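Local coordinates for cytochrome P450 RhF (Acinetobacter radioresistens, PDB 6RO8), which forms the heme b-binding domain of a larger protein and probably acts as a monooxygenase that oxidises its substrates using molecular oxygen, at residues V318-V324 / D339-S345. Coordinates in Å, arbitrary orientation, origin at the centre of the assembly. Residues are numbered along the deposited sequence.
With HEM (protoporphyrin IX containing Fe), chain B; HIS (histidine), chain C.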
loop_
_atom_site.group_PDB
_atom_site.type_symbol
_atom_site.label_atom_id
_atom_site.label_comp_id
_atom_site.label_asym_id
_atom_site.label_seq_id
_atom_site.Cartn_x
_atom_site.Cartn_y
_atom_site.Cartn_z
ATOM N N VAL A 318 0.393 5.250 3.898
ATOM C CA VAL A 318 0.566 6.346 4.846
ATOM C C VAL A 318 -0.273 6.182 6.102
ATOM O O VAL A 318 -0.017 6.893 7.089
ATOM C CB VAL A 318 0.253 7.706 4.190
ATOM C CG1 VAL A 318 1.308 8.040 3.098
ATOM C CG2 VAL A 318 -1.159 7.698 3.606
ATOM N N ALA A 319 -1.266 5.284 6.101
ATOM C CA ALA A 319 -2.126 5.049 7.260
ATOM C C ALA A 319 -2.778 3.679 7.125
ATOM O O ALA A 319 -3.340 3.362 6.076
ATOM C CB ALA A 319 -3.206 6.121 7.370
ATOM N N TRP A 320 -2.706 2.875 8.177
ATOM C CA TRP A 320 -3.365 1.581 8.231
ATOM C C TRP A 320 -4.282 1.556 9.460
ATOM O O TRP A 320 -4.289 2.486 10.276
ATOM C CB TRP A 320 -2.323 0.448 8.248
ATOM C CG TRP A 320 -2.758 -0.798 7.540
ATOM C CD1 TRP A 320 -2.830 -2.059 8.076
ATOM C CD2 TRP A 320 -3.184 -0.920 6.172
ATOM N NE1 TRP A 320 -3.285 -2.956 7.130
ATOM C CE2 TRP A 320 -3.509 -2.286 5.955
ATOM C CE3 TRP A 320 -3.340 -0.012 5.115
ATOM C CZ2 TRP A 320 -3.959 -2.767 4.721
ATOM C CZ3 TRP A 320 -3.811 -0.491 3.892
ATOM C CH2 TRP A 320 -4.103 -1.860 3.706
ATOM N N ARG A 321 -5.081 0.502 9.602
ATOM C CA ARG A 321 -6.191 0.546 10.547
ATOM C C ARG A 321 -6.209 -0.663 11.478
ATOM O O ARG A 321 -5.774 -1.773 11.125
ATOM C CB ARG A 321 -7.519 0.640 9.811
ATOM C CG ARG A 321 -7.703 1.926 9.021
ATOM C CD ARG A 321 -9.064 1.923 8.341
ATOM N NE ARG A 321 -9.075 1.059 7.171
ATOM C CZ ARG A 321 -10.164 0.698 6.500
ATOM N NH1 ARG A 321 -11.389 1.113 6.895
ATOM N NH2 ARG A 321 -10.018 -0.088 5.432
ATOM N N ARG A 322 -6.725 -0.433 12.682
ATOM C CA ARG A 322 -6.917 -1.484 13.664
ATOM C C ARG A 322 -8.274 -1.283 14.317
ATOM O O ARG A 322 -8.824 -0.176 14.315
ATOM C CB ARG A 322 -5.804 -1.486 14.734
ATOM C CG ARG A 322 -4.482 -2.043 14.257
ATOM C CD ARG A 322 -4.676 -3.441 13.715
ATOM N NE ARG A 322 -3.409 -4.105 13.410
ATOM C CZ ARG A 322 -2.943 -4.309 12.179
ATOM N NH1 ARG A 322 -3.635 -3.887 11.131
ATOM N NH2 ARG A 322 -1.795 -4.945 12.001
ATOM N N GLN A 323 -8.822 -2.360 14.872
ATOM C CA GLN A 323 -10.041 -2.283 15.667
ATOM C C GLN A 323 -9.778 -2.868 17.039
ATOM O O GLN A 323 -9.098 -3.887 17.164
ATOM C CB GLN A 323 -11.213 -3.017 15.028
ATOM C CG GLN A 323 -12.538 -2.527 15.589
ATOM C CD GLN A 323 -13.743 -3.061 14.859
ATOM O OE1 GLN A 323 -13.975 -2.738 13.696
ATOM N NE2 GLN A 323 -14.533 -3.876 15.547
ATOM N N VAL A 324 -10.311 -2.218 18.055
ATOM C CA VAL A 324 -10.066 -2.591 19.442
ATOM C C VAL A 324 -11.090 -3.646 19.866
ATOM O O VAL A 324 -12.303 -3.490 19.644
ATOM C CB VAL A 324 -10.111 -1.346 20.344
ATOM C CG1 VAL A 324 -9.955 -1.709 21.812
ATOM C CG2 VAL A 324 -9.032 -0.351 19.900
ATOM N N ASP A 339 -13.631 0.439 19.271
ATOM C CA ASP A 339 -13.015 1.658 18.763
ATOM C C ASP A 339 -12.162 1.338 17.545
ATOM O O ASP A 339 -11.413 0.354 17.532
ATOM C CB ASP A 339 -12.135 2.301 19.829
ATOM C CG ASP A 339 -12.909 3.168 20.783
ATOM O OD1 ASP A 339 -14.044 3.555 20.449
ATOM O OD2 ASP A 339 -12.379 3.448 21.875
ATOM N N LYS A 340 -12.253 2.189 16.528
ATOM C CA LYS A 340 -11.442 2.050 15.327
ATOM C C LYS A 340 -10.267 3.017 15.384
ATOM O O LYS A 340 -10.430 4.177 15.775
ATOM C CB LYS A 340 -12.289 2.289 14.079
ATOM C CG LYS A 340 -13.410 1.264 13.951
ATOM C CD LYS A 340 -14.327 1.556 12.790
ATOM C CE LYS A 340 -15.661 0.833 12.952
ATOM N NZ LYS A 340 -15.591 -0.585 12.539
ATOM N N LEU A 341 -9.090 2.531 14.991
ATOM C CA LEU A 341 -7.845 3.287 15.069
ATOM C C LEU A 341 -7.235 3.447 13.682
ATOM O O LEU A 341 -7.146 2.476 12.915
ATOM C CB LEU A 341 -6.842 2.583 15.986
ATOM C CG LEU A 341 -7.375 1.971 17.290
ATOM C CD1 LEU A 341 -6.209 1.431 18.118
ATOM C CD2 LEU A 341 -8.129 3.004 18.081
ATOM N N PHE A 342 -6.802 4.667 13.370
ATOM C CA PHE A 342 -5.901 4.925 12.246
ATOM C C PHE A 342 -4.476 4.966 12.770
ATOM O O PHE A 342 -4.141 5.809 13.611
ATOM C CB PHE A 342 -6.241 6.236 11.538
ATOM C CG PHE A 342 -7.067 6.047 10.312
ATOM C CD1 PHE A 342 -6.581 5.290 9.255
ATOM C CD2 PHE A 342 -8.334 6.583 10.224
ATOM C CE1 PHE A 342 -7.351 5.091 8.122
ATOM C CE2 PHE A 342 -9.112 6.383 9.106
ATOM C CZ PHE A 342 -8.623 5.635 8.053
ATOM N N LEU A 343 -3.655 4.037 12.310
ATOM C CA LEU A 343 -2.223 4.045 12.607
ATOM C C LEU A 343 -1.545 4.821 11.487
ATOM O O LEU A 343 -1.314 4.268 10.408
ATOM C CB LEU A 343 -1.679 2.621 12.678
ATOM C CG LEU A 343 -1.934 1.770 13.928
ATOM C CD1 LEU A 343 -3.407 1.668 14.279
ATOM C CD2 LEU A 343 -1.303 0.381 13.768
ATOM N N VAL A 344 -1.221 6.098 11.707
ATOM C CA VAL A 344 -0.734 6.942 10.603
ATOM C C VAL A 344 0.775 6.735 10.479
ATOM O O VAL A 344 1.580 7.490 11.024
ATOM C CB VAL A 344 -1.109 8.406 10.781
ATOM C CG1 VAL A 344 -0.677 9.188 9.544
ATOM C CG2 VAL A 344 -2.575 8.524 10.961
ATOM N N SER A 345 1.153 5.712 9.702
ATOM C CA SER A 345 2.557 5.323 9.601
ATOM C C SER A 345 3.423 6.395 8.936
ATOM O O SER A 345 4.604 6.521 9.276
ATOM C CB SER A 345 2.682 4.003 8.850
ATOM O OG SER A 345 1.770 3.958 7.782
HETATM C CHA HEM B . 0.657 -6.665 4.491
HETATM C CHB HEM B . 2.377 -2.459 2.745
HETATM C CHC HEM B . 3.687 -4.615 -1.428
HETATM C CHD HEM B . 1.532 -8.664 0.174
HETATM C C1A HEM B . 0.987 -5.330 4.391
HETATM C C2A HEM B . 0.744 -4.291 5.375
HETATM C C3A HEM B . 1.214 -3.144 4.897
HETATM C C4A HEM B . 1.774 -3.389 3.579
HETATM C CMA HEM B . 1.156 -1.792 5.638
HETATM C CAA HEM B . 0.072 -4.475 6.755
HETATM C CBA HEM B . 1.184 -4.587 7.778
HETATM C CGA HEM B . 0.644 -4.857 9.156
HETATM O O1A HEM B . -0.598 -4.923 9.322
HETATM O O2A HEM B . 1.473 -5.008 10.085
HETATM C C1B HEM B . 2.955 -2.692 1.519
HETATM C C2B HEM B . 3.768 -1.748 0.777
HETATM C C3B HEM B . 4.120 -2.338 -0.390
HETATM C C4B HEM B . 3.547 -3.678 -0.414
HETATM C CMB HEM B . 4.117 -0.327 1.297
HETATM C CAB HEM B . 5.000 -1.805 -1.545
HETATM C CBB HEM B . 5.745 -0.701 -1.502
HETATM C C1C HEM B . 3.217 -5.908 -1.368
HETATM C C2C HEM B . 3.320 -6.939 -2.387
HETATM C C3C HEM B . 2.716 -8.052 -1.911
HETATM C C4C HEM B . 2.221 -7.761 -0.595
HETATM C CMC HEM B . 4.018 -6.735 -3.749
HETATM C CAC HEM B . 2.507 -9.461 -2.530
HETATM C CBC HEM B . 2.914 -9.776 -3.761
HETATM C C1D HEM B . 1.084 -8.483 1.459
HETATM C C2D HEM B . 0.384 -9.464 2.255
HETATM C C3D HEM B . 0.150 -8.926 3.446
HETATM C C4D HEM B . 0.692 -7.572 3.456
HETATM C CMD HEM B . -0.029 -10.885 1.816
HETATM C CAD HEM B . -0.605 -9.643 4.589
HETATM C CBD HEM B . 0.327 -10.465 5.468
HETATM C CGD HEM B . -0.357 -10.742 6.787
HETATM O O1D HEM B . -1.515 -10.307 6.957
HETATM O O2D HEM B . 0.246 -11.386 7.682
HETATM N NA HEM B . 1.601 -4.737 3.307
HETATM N NB HEM B . 2.843 -3.851 0.764
HETATM N NC HEM B . 2.536 -6.455 -0.295
HETATM N ND HEM B . 1.258 -7.341 2.226
HETATM FE FE HEM B . 2.075 -5.611 1.471
HETATM N N HIS C . -3.678 -3.264 -0.118
HETATM C CA HIS C . -2.471 -2.929 0.630
HETATM C C HIS C . -1.228 -3.043 -0.247
HETATM O O HIS C . -0.105 -2.909 0.260
HETATM C CB HIS C . -2.333 -3.832 1.857
HETATM C CG HIS C . -2.703 -5.259 1.602
HETATM N ND1 HIS C . -1.874 -6.313 1.927
HETATM C CD2 HIS C . -3.811 -5.809 1.050
HETATM C CE1 HIS C . -2.457 -7.450 1.588
HETATM N NE2 HIS C . -3.634 -7.171 1.055
HETATM O OXT HIS C . -1.326 -3.267 -1.454
HETATM O O HOH W 1 -0.055 -5.095 0.764
#
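Strands 320-324 and 340-343 run antiparallel, their axes 4.6 Å apart at closest approach and at 152° to each other. Two hydrogen-bonded pairs hold the backbones: W320 N to L343 O (3.0 Å) with L343 N to W320 O (2.6 Å), and R322 N to L341 O (2.9 Å) with L341 N to R322 O (2.8 Å). V324 N to D339 O (2.8 Å) adds another where the chain enters strand 340-343. At the non-hydrogen-bonded pairs R321-F342 and Q323-K340, the alpha carbons lean on carbonyls instead, as in the CA-H...O contact of R321 CA with L341 O at 3.2 Å. The pair forms adjacent inner strands of the mixed five-stranded beta-sheet of the P450 fold, with strand 63-66 flanking 340-343 and strand 82-83 flanking 320-324. Past the sheet, V344 centres an inverse gamma turn and occupies the N-cap position of helix 345-349. Side chains pack along the pair: V324 CG2 meets L341 CD1 at 3.8 Å, F82 lying against both, while A319 CB approaches F342 CD1 at 4.0 Å and R321 CG lies 3.3 Å from F342 CE1. Among polar groups, K340 NZ donates to Q323 OE1 (2.9 Å) and forms a salt bridge with E89; the R321 guanidinium bonds to the E89 carbonyl and the Y63 hydroxyl. Strand 320-324 meets the cofactor directly. R322 NH2 donates to heme propionate O1A (2.9 Å), its NH1 turning back to R321 O (3.0 Å), and the W320 ring has heme CMA over one face and CH2 3.2 Å from CB of the bound histidine.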